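Long-range contacts in type I site-specific restriction-modification system, R (Restriction) subunit (PDB 3H1T), which probably binds ATP and DNA as the putative restriction and translocation subunit of a type I restriction enzyme, the chain here being an N-terminal fragment of the whole protein: residues 84-89 / 148-153; 436-441 / 461-466. All blocks are in the same frame, centred on the assembly; numbering follows the deposited sequence.

Two contacts from opposite sides of the chain's centre illustrate how one multidomain protein uses quite different chemistry to join distant parts of its chain. Interaction 1 comes first in sequence and is complete before interaction 2 begins; their centres lie 55 Å apart, and the nearest atoms are still about 35 Å apart. They share no sheet. Residues 84-89 and 148-153 pair the N-terminal mixed sheet with helix 146-157 through buried apolar groups. Residues 436-441 and 461-466 belong to the helicase C-terminal domain, where a partly exposed arginine makes the join. The contacts thus lie in separate domains, with the parallel sheet of the first RecA-like (P-loop NTPase) domain between them in sequence.

Interaction 1: residues 84-89 / 148-153; sequences RDFPIA and ELFKRL
Ile88 and Phe86 meet Leu149, Phe150 and Leu153 where a helix packs across the mixed β-sheet of the N-terminal domain, probably the restriction-endonuclease-like nuclease domain of HsdR subunits. Strand 86-93 and helix 146-157 run nearly perpendicular, the axes of their short segments 9.4 Å apart. Ile88 shows how one side chain can serve such a junction. Its CB points toward the helix; CG2 sits between the backbone N and the carbonyl carbon, while CG1, anti to the backbone N (chi1 -168°), carries the chain outward. Chi2 (161°) extends CD1 beyond CG1, onto the helix. Ile88 CD1 does the touching, 3.7 Å from Phe150 N. The same Ile88 CD1 is 4.0 Å from Leu149 CB and 4.1 Å from Leu153 CB, and sits at the edge of the Phe150 ring.

That ring also turns its edge toward the face of Phe86 in an offset edge-to-face pair, the planes at 90° and the centroids 5.8 Å apart. On the Phe86 side CE1 and CZ make the approach, and CZ meets Leu153 CD1 tip to tip, the methyl lying near the ring plane. Leu167 of helix 164-167 touches both phenylalanines, while Tyr82 stacks with Phe150.

A classic beta bulge brings Ile88 and Ala89 opposite the same residue, Leu80. Beyond Ile88, the contact finishes with Ala89 CB 3.8 Å from Leu149 CD1.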
ATOM      1  N   ARG A  84      18.398  -5.341 -15.188  1.00 34.23           N
ATOM      2  CA  ARG A  84      18.393  -5.715 -13.786  1.00 34.48           C
ATOM      3  C   ARG A  84      17.141  -5.173 -13.132  1.00 34.23           C
ATOM      4  O   ARG A  84      16.443  -5.898 -12.429  1.00 33.82           O
ATOM      5  CB  ARG A  84      19.637  -5.175 -13.063  1.00 52.38           C
ATOM      6  CG  ARG A  84      19.820  -5.762 -11.661  1.00 57.98           C
ATOM      7  CD  ARG A  84      19.960  -4.690 -10.596  1.00 62.84           C
ATOM      8  NE  ARG A  84      21.308  -4.130 -10.502  1.00 66.21           N
ATOM      9  CZ  ARG A  84      21.562  -2.947  -9.954  1.00 66.98           C
ATOM     10  NH1 ARG A  84      20.559  -2.229  -9.479  1.00 67.44           N
ATOM     11  NH2 ARG A  84      22.803  -2.485  -9.863  1.00 67.48           N
ATOM     12  N   ASP A  85      16.853  -3.899 -13.387  1.00 34.19           N
ATOM     13  CA  ASP A  85      15.692  -3.229 -12.826  1.00 33.41           C
ATOM     14  C   ASP A  85      14.522  -3.200 -13.788  1.00 33.48           C
ATOM     15  O   ASP A  85      13.634  -2.356 -13.657  1.00 32.81           O
ATOM     16  CB  ASP A  85      16.052  -1.793 -12.433  1.00 35.31           C
ATOM     17  CG  ASP A  85      17.055  -1.730 -11.303  1.00 36.81           C
ATOM     18  OD1 ASP A  85      16.919  -2.536 -10.361  1.00 39.16           O
ATOM     19  OD2 ASP A  85      17.968  -0.876 -11.342  1.00 38.89           O
ATOM     20  N   PHE A  86      14.516  -4.120 -14.750  1.00 34.26           N
ATOM     21  CA  PHE A  86      13.425  -4.142 -15.719  1.00 34.55           C
ATOM     22  C   PHE A  86      12.961  -5.533 -16.166  1.00 33.71           C
ATOM     23  O   PHE A  86      13.369  -6.032 -17.218  1.00 33.31           O
ATOM     24  CB  PHE A  86      13.800  -3.278 -16.931  1.00 29.21           C
ATOM     25  CG  PHE A  86      12.627  -2.883 -17.792  1.00 29.20           C
ATOM     26  CD1 PHE A  86      12.170  -3.719 -18.808  1.00 30.15           C
ATOM     27  CD2 PHE A  86      11.989  -1.660 -17.601  1.00 29.25           C
ATOM     28  CE1 PHE A  86      11.104  -3.337 -19.613  1.00 29.41           C
ATOM     29  CE2 PHE A  86      10.924  -1.273 -18.407  1.00 27.79           C
ATOM     30  CZ  PHE A  86      10.486  -2.110 -19.411  1.00 29.12           C
ATOM     31  N   PRO A  87      12.100  -6.179 -15.366  1.00 31.73           N
ATOM     32  CA  PRO A  87      11.566  -7.502 -15.691  1.00 28.25           C
ATOM     33  C   PRO A  87      10.691  -7.392 -16.948  1.00 28.41           C
ATOM     34  O   PRO A  87      10.102  -6.340 -17.202  1.00 29.13           O
ATOM     35  CB  PRO A  87      10.766  -7.863 -14.435  1.00 38.47           C
ATOM     36  CG  PRO A  87      10.353  -6.541 -13.895  1.00 39.33           C
ATOM     37  CD  PRO A  87      11.603  -5.712 -14.062  1.00 38.66           C
ATOM     38  N   ILE A  88      10.598  -8.445 -17.746  1.00 24.06           N
ATOM     39  CA  ILE A  88       9.792  -8.343 -18.937  1.00 23.64           C
ATOM     40  C   ILE A  88       8.946  -9.565 -19.302  1.00 22.21           C
ATOM     41  O   ILE A  88       7.955  -9.426 -20.002  1.00 24.05           O
ATOM     42  CB  ILE A  88      10.684  -7.928 -20.153  1.00 28.59           C
ATOM     43  CG1 ILE A  88       9.791  -7.525 -21.343  1.00 28.64           C
ATOM     44  CG2 ILE A  88      11.635  -9.066 -20.503  1.00 26.84           C
ATOM     45  CD1 ILE A  88      10.497  -6.685 -22.399  1.00 29.72           C
ATOM     46  N   ALA A  89       9.309 -10.752 -18.830  1.00 19.54           N
ATOM     47  CA  ALA A  89       8.521 -11.956 -19.124  1.00 18.16           C
ATOM     48  C   ALA A  89       8.563 -13.004 -18.014  1.00 19.92           C
ATOM     49  O   ALA A  89       9.359 -12.918 -17.080  1.00 19.67           O
ATOM     50  CB  ALA A  89       8.973 -12.594 -20.450  1.00 17.57           C
ATOM     51  N   GLU A 148      14.130  -8.708 -28.853  1.00 34.80           N
ATOM     52  CA  GLU A 148      12.871  -8.896 -29.573  1.00 34.54           C
ATOM     53  C   GLU A 148      11.680  -8.491 -28.696  1.00 34.49           C
ATOM     54  O   GLU A 148      10.804  -7.746 -29.139  1.00 34.99           O
ATOM     55  CB  GLU A 148      12.706 -10.357 -30.020  1.00 41.06           C
ATOM     56  CG  GLU A 148      13.764 -10.853 -31.000  1.00 42.94           C
ATOM     57  CD  GLU A 148      13.537 -12.294 -31.436  1.00 44.21           C
ATOM     58  OE1 GLU A 148      12.995 -13.081 -30.634  1.00 45.35           O
ATOM     59  OE2 GLU A 148      13.918 -12.653 -32.570  1.00 46.27           O
ATOM     60  N   LEU A 149      11.642  -8.974 -27.453  1.00 31.23           N
ATOM     61  CA  LEU A 149      10.544  -8.630 -26.556  1.00 30.62           C
ATOM     62  C   LEU A 149      10.473  -7.145 -26.208  1.00 31.63           C
ATOM     63  O   LEU A 149       9.390  -6.562 -26.186  1.00 31.25           O
ATOM     64  CB  LEU A 149      10.614  -9.432 -25.254  1.00 27.47           C
ATOM     65  CG  LEU A 149      10.375 -10.951 -25.310  1.00 26.85           C
ATOM     66  CD1 LEU A 149      10.005 -11.418 -23.911  1.00 25.49           C
ATOM     67  CD2 LEU A 149       9.252 -11.294 -26.290  1.00 26.10           C
ATOM     68  N   PHE A 150      11.622  -6.536 -25.923  1.00 30.70           N
ATOM     69  CA  PHE A 150      11.680  -5.122 -25.568  1.00 31.05           C
ATOM     70  C   PHE A 150      11.245  -4.263 -26.756  1.00 31.42           C
ATOM     71  O   PHE A 150      10.671  -3.193 -26.581  1.00 31.07           O
ATOM     72  CB  PHE A 150      13.098  -4.752 -25.136  1.00 38.78           C
ATOM     73  CG  PHE A 150      13.231  -3.351 -24.599  1.00 40.03           C
ATOM     74  CD1 PHE A 150      12.544  -2.967 -23.455  1.00 40.50           C
ATOM     75  CD2 PHE A 150      14.067  -2.424 -25.217  1.00 40.05           C
ATOM     76  CE1 PHE A 150      12.685  -1.682 -22.922  1.00 41.73           C
ATOM     77  CE2 PHE A 150      14.221  -1.133 -24.697  1.00 41.75           C
ATOM     78  CZ  PHE A 150      13.526  -0.762 -23.544  1.00 41.60           C
ATOM     79  N   LYS A 151      11.525  -4.732 -27.969  1.00 38.84           N
ATOM     80  CA  LYS A 151      11.120  -3.991 -29.165  1.00 39.88           C
ATOM     81  C   LYS A 151       9.602  -4.107 -29.299  1.00 39.97           C
ATOM     82  O   LYS A 151       8.945  -3.193 -29.794  1.00 39.41           O
ATOM     83  CB  LYS A 151      11.783  -4.568 -30.422  1.00 54.85           C
ATOM     84  CG  LYS A 151      13.285  -4.343 -30.541  1.00 58.34           C
ATOM     85  CD  LYS A 151      13.626  -3.179 -31.479  1.00 61.10           C
ATOM     86  CE  LYS A 151      14.750  -3.533 -32.460  1.00 61.94           C
ATOM     87  NZ  LYS A 151      16.031  -3.882 -31.777  1.00 62.41           N
ATOM     88  N   ARG A 152       9.056  -5.251 -28.884  1.00 39.88           N
ATOM     89  CA  ARG A 152       7.609  -5.477 -28.929  1.00 39.69           C
ATOM     90  C   ARG A 152       6.951  -4.625 -27.846  1.00 39.86           C
ATOM     91  O   ARG A 152       5.900  -4.031 -28.056  1.00 42.20           O
ATOM     92  CB  ARG A 152       7.247  -6.940 -28.638  1.00 36.71           C
ATOM     93  CG  ARG A 152       7.539  -7.969 -29.712  1.00 34.09           C
ATOM     94  CD  ARG A 152       6.839  -9.272 -29.334  1.00 33.81           C
ATOM     95  NE  ARG A 152       7.517 -10.479 -29.803  1.00 32.60           N
ATOM     96  CZ  ARG A 152       7.130 -11.721 -29.517  1.00 33.54           C
ATOM     97  NH1 ARG A 152       6.064 -11.938 -28.763  1.00 33.72           N
ATOM     98  NH2 ARG A 152       7.809 -12.756 -29.995  1.00 34.13           N
ATOM     99  N   LEU A 153       7.582  -4.586 -26.680  1.00 33.86           N
ATOM    100  CA  LEU A 153       7.077  -3.840 -25.544  1.00 34.59           C
ATOM    101  C   LEU A 153       7.016  -2.344 -25.834  1.00 36.18           C
ATOM    102  O   LEU A 153       5.990  -1.709 -25.591  1.00 36.68           O
ATOM    103  CB  LEU A 153       7.953  -4.133 -24.313  1.00 34.96           C
ATOM    104  CG  LEU A 153       7.428  -3.865 -22.897  1.00 36.17           C
ATOM    105  CD1 LEU A 153       7.803  -2.466 -22.440  1.00 37.40           C
ATOM    106  CD2 LEU A 153       5.919  -4.061 -22.897  1.00 37.14           C
TER

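Interaction 2: residues 436-441 / 461-466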
ATOM      1  N   THR A 436      -7.383 -10.979  26.888  1.00 40.66           N
ATOM      2  CA  THR A 436      -6.483 -11.172  25.749  1.00 38.37           C
ATOM      3  C   THR A 436      -5.037 -10.717  25.943  1.00 36.67           C
ATOM      4  O   THR A 436      -4.128 -11.528  25.878  1.00 37.86           O
ATOM      5  CB  THR A 436      -7.042 -10.488  24.481  1.00 37.86           C
ATOM      6  OG1 THR A 436      -7.298  -9.102  24.757  1.00 37.88           O
ATOM      7  CG2 THR A 436      -8.334 -11.169  24.042  1.00 35.23           C
ATOM      8  N   ASP A 437      -4.825  -9.422  26.148  1.00 41.58           N
ATOM      9  CA  ASP A 437      -3.482  -8.872  26.363  1.00 40.19           C
ATOM     10  C   ASP A 437      -3.631  -7.423  26.830  1.00 40.23           C
ATOM     11  O   ASP A 437      -3.919  -6.519  26.028  1.00 40.50           O
ATOM     12  CB  ASP A 437      -2.648  -8.949  25.062  1.00 38.90           C
ATOM     13  CG  ASP A 437      -1.189  -8.504  25.248  1.00 39.93           C
ATOM     14  OD1 ASP A 437      -0.736  -8.385  26.407  1.00 40.90           O
ATOM     15  OD2 ASP A 437      -0.486  -8.283  24.232  1.00 38.87           O
ATOM     16  N   ARG A 438      -3.451  -7.207  28.132  1.00 36.34           N
ATOM     17  CA  ARG A 438      -3.582  -5.873  28.707  1.00 34.71           C
ATOM     18  C   ARG A 438      -2.567  -4.852  28.202  1.00 34.96           C
ATOM     19  O   ARG A 438      -2.738  -3.652  28.421  1.00 34.68           O
ATOM     20  CB  ARG A 438      -3.518  -5.938  30.230  1.00 31.88           C
ATOM     21  CG  ARG A 438      -4.503  -6.915  30.824  1.00 33.50           C
ATOM     22  CD  ARG A 438      -4.641  -6.687  32.299  1.00 33.88           C
ATOM     23  NE  ARG A 438      -5.301  -5.414  32.588  1.00 35.13           N
ATOM     24  CZ  ARG A 438      -5.325  -4.853  33.792  1.00 36.16           C
ATOM     25  NH1 ARG A 438      -4.720  -5.451  34.812  1.00 34.35           N
ATOM     26  NH2 ARG A 438      -5.969  -3.710  33.982  1.00 37.83           N
ATOM     27  N   PHE A 439      -1.516  -5.315  27.532  1.00 25.97           N
ATOM     28  CA  PHE A 439      -0.526  -4.391  27.005  1.00 26.35           C
ATOM     29  C   PHE A 439      -0.481  -4.330  25.487  1.00 27.13           C
ATOM     30  O   PHE A 439       0.490  -3.853  24.909  1.00 26.32           O
ATOM     31  CB  PHE A 439       0.865  -4.696  27.560  1.00 35.02           C
ATOM     32  CG  PHE A 439       1.091  -4.135  28.925  1.00 35.88           C
ATOM     33  CD1 PHE A 439       0.583  -4.778  30.045  1.00 35.92           C
ATOM     34  CD2 PHE A 439       1.749  -2.924  29.088  1.00 34.66           C
ATOM     35  CE1 PHE A 439       0.722  -4.219  31.316  1.00 36.69           C
ATOM     36  CE2 PHE A 439       1.892  -2.350  30.362  1.00 34.59           C
ATOM     37  CZ  PHE A 439       1.380  -3.000  31.473  1.00 36.34           C
ATOM     38  N   ALA A 440      -1.533  -4.820  24.841  1.00 27.21           N
ATOM     39  CA  ALA A 440      -1.615  -4.768  23.388  1.00 26.57           C
ATOM     40  C   ALA A 440      -1.929  -3.308  23.052  1.00 27.65           C
ATOM     41  O   ALA A 440      -2.947  -2.771  23.510  1.00 28.86           O
ATOM     42  CB  ALA A 440      -2.730  -5.674  22.901  1.00 12.29           C
ATOM     43  N   LYS A 441      -1.072  -2.660  22.266  1.00 27.89           N
ATOM     44  CA  LYS A 441      -1.298  -1.260  21.930  1.00 27.40           C
ATOM     45  C   LYS A 441      -2.596  -1.083  21.187  1.00 27.29           C
ATOM     46  O   LYS A 441      -2.841  -1.746  20.182  1.00 27.29           O
ATOM     47  CB  LYS A 441      -0.146  -0.699  21.112  1.00 33.16           C
ATOM     48  CG  LYS A 441       1.110  -0.451  21.930  1.00 33.07           C
ATOM     49  CD  LYS A 441       2.096   0.400  21.151  1.00 34.32           C
ATOM     50  CE  LYS A 441       3.505   0.368  21.760  1.00 35.08           C
ATOM     51  NZ  LYS A 441       3.702   1.159  23.010  1.00 40.26           N
ATOM     52  N   ASN A 461      -9.425   4.708  35.001  1.00 31.75           N
ATOM     53  CA  ASN A 461      -9.942   4.230  36.269  1.00 32.94           C
ATOM     54  C   ASN A 461     -10.322   2.755  36.254  1.00 34.44           C
ATOM     55  O   ASN A 461     -10.257   2.097  37.285  1.00 35.58           O
ATOM     56  CB  ASN A 461     -11.139   5.072  36.701  1.00 31.36           C
ATOM     57  CG  ASN A 461     -10.770   6.516  36.936  1.00 28.59           C
ATOM     58  OD1 ASN A 461      -9.596   6.847  37.104  1.00 30.51           O
ATOM     59  ND2 ASN A 461     -11.769   7.383  36.959  1.00 29.06           N
ATOM     60  N   LEU A 462     -10.728   2.239  35.094  1.00 34.70           N
ATOM     61  CA  LEU A 462     -11.079   0.827  34.971  1.00 32.91           C
ATOM     62  C   LEU A 462      -9.800  -0.009  35.056  1.00 32.94           C
ATOM     63  O   LEU A 462      -9.840  -1.194  35.374  1.00 33.47           O
ATOM     64  CB  LEU A 462     -11.728   0.546  33.614  1.00 29.33           C
ATOM     65  CG  LEU A 462     -13.231   0.347  33.382  1.00 29.88           C
ATOM     66  CD1 LEU A 462     -13.911   0.029  34.702  1.00 27.56           C
ATOM     67  CD2 LEU A 462     -13.826   1.590  32.748  1.00 27.36           C
ATOM     68  N   ASN A 463      -8.665   0.614  34.753  1.00 30.29           N
ATOM     69  CA  ASN A 463      -7.375  -0.084  34.775  1.00 29.91           C
ATOM     70  C   ASN A 463      -6.404   0.599  35.734  1.00 30.46           C
ATOM     71  O   ASN A 463      -5.188   0.614  35.502  1.00 31.46           O
ATOM     72  CB  ASN A 463      -6.773  -0.104  33.367  1.00 30.30           C
ATOM     73  CG  ASN A 463      -7.683  -0.770  32.354  1.00 29.55           C
ATOM     74  OD1 ASN A 463      -7.647  -1.988  32.171  1.00 30.50           O
ATOM     75  ND2 ASN A 463      -8.523   0.029  31.705  1.00 24.66           N
ATOM     76  N   SER A 464      -6.948   1.141  36.822  1.00 35.41           N
ATOM     77  CA  SER A 464      -6.149   1.850  37.814  1.00 37.62           C
ATOM     78  C   SER A 464      -5.091   0.993  38.468  1.00 37.44           C
ATOM     79  O   SER A 464      -4.172   1.527  39.099  1.00 37.63           O
ATOM     80  CB  SER A 464      -7.038   2.464  38.883  1.00 34.16           C
ATOM     81  OG  SER A 464      -7.620   1.446  39.662  1.00 35.27           O
ATOM     82  N   ASP A 465      -5.206  -0.327  38.339  1.00 36.29           N
ATOM     83  CA  ASP A 465      -4.182  -1.190  38.905  1.00 35.55           C
ATOM     84  C   ASP A 465      -2.952  -1.017  38.036  1.00 37.69           C
ATOM     85  O   ASP A 465      -1.826  -1.115  38.515  1.00 39.35           O
ATOM     86  CB  ASP A 465      -4.615  -2.658  38.930  1.00 44.91           C
ATOM     87  CG  ASP A 465      -4.996  -3.191  37.564  1.00 45.81           C
ATOM     88  OD1 ASP A 465      -5.688  -2.472  36.808  1.00 45.32           O
ATOM     89  OD2 ASP A 465      -4.611  -4.348  37.266  1.00 46.10           O
ATOM     90  N   LEU A 466      -3.153  -0.747  36.748  1.00 36.51           N
ATOM     91  CA  LEU A 466      -2.009  -0.541  35.864  1.00 35.93           C
ATOM     92  C   LEU A 466      -1.612   0.929  35.852  1.00 35.08           C
ATOM     93  O   LEU A 466      -0.433   1.259  35.685  1.00 33.87           O
ATOM     94  CB  LEU A 466      -2.332  -0.991  34.441  1.00 43.79           C
ATOM     95  CG  LEU A 466      -2.576  -2.483  34.265  1.00 43.91           C
ATOM     96  CD1 LEU A 466      -2.748  -2.807  32.772  1.00 43.50           C
ATOM     97  CD2 LEU A 466      -1.383  -3.243  34.851  1.00 42.51           C
TER
HETATM   98  O   HOH W   1      -6.758  -3.777  30.565  1.00 37.80           O
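A type I beta turn, Asp437 to Ala440, joins helix 422-436 to strand 441-446 in the second, helicase C-terminal RecA-like domain, and from it Arg438 reaches across to Asn463, Asp465 and Leu466, where helix 449-462 gives way to helix 464-467. The case illustrates how a single guanidinium can tie a turn to a helix junction by its edge and one face together.

Arg438 grips the Asp465 carboxylate end-on. Arg438 NH1 donates to Asp465 OD2 at 2.7 Å, almost straight at 175°, and Arg438 NH2 to Asp465 OD1 at 3.1 Å. Each oxygen uses its syn lone pair, and the two flat groups are nearly coplanar, 12° apart: a bidentate, end-on salt bridge that limits rotation of the guanidinium. Arg438 NH2 also donates to Asn463 OD1 at 3.0 Å, in the amide plane and on a lone pair. A water accepts from Arg438 NE at 3.0 Å and donates to Asn463 OD1, giving that oxygen a second partner. The chain bends at chi3 (68°), turning NE out of the line of the methylenes.

Leu466 supplies the apolar half. Leu466 CD1 lies over the centre of one guanidinium face, 3.4 Å from Arg438 CZ, and meets Phe439 CE1 at 4.0 Å, tip to tip.

The amide nitrogen of Asn463 is bonded to Leu459 O in helix 449-462 and to Thr430 OG1 in helix 422-436, which probably helps to hold its oxygen toward Arg438. Tyr473, just before strand 474-476, touches Asn463 and Leu466 and hydrogen-bonds through OH to Arg438 O. The turn then runs into strand 441-446, which lies between strands 502-505 and 518-524 in the sheet.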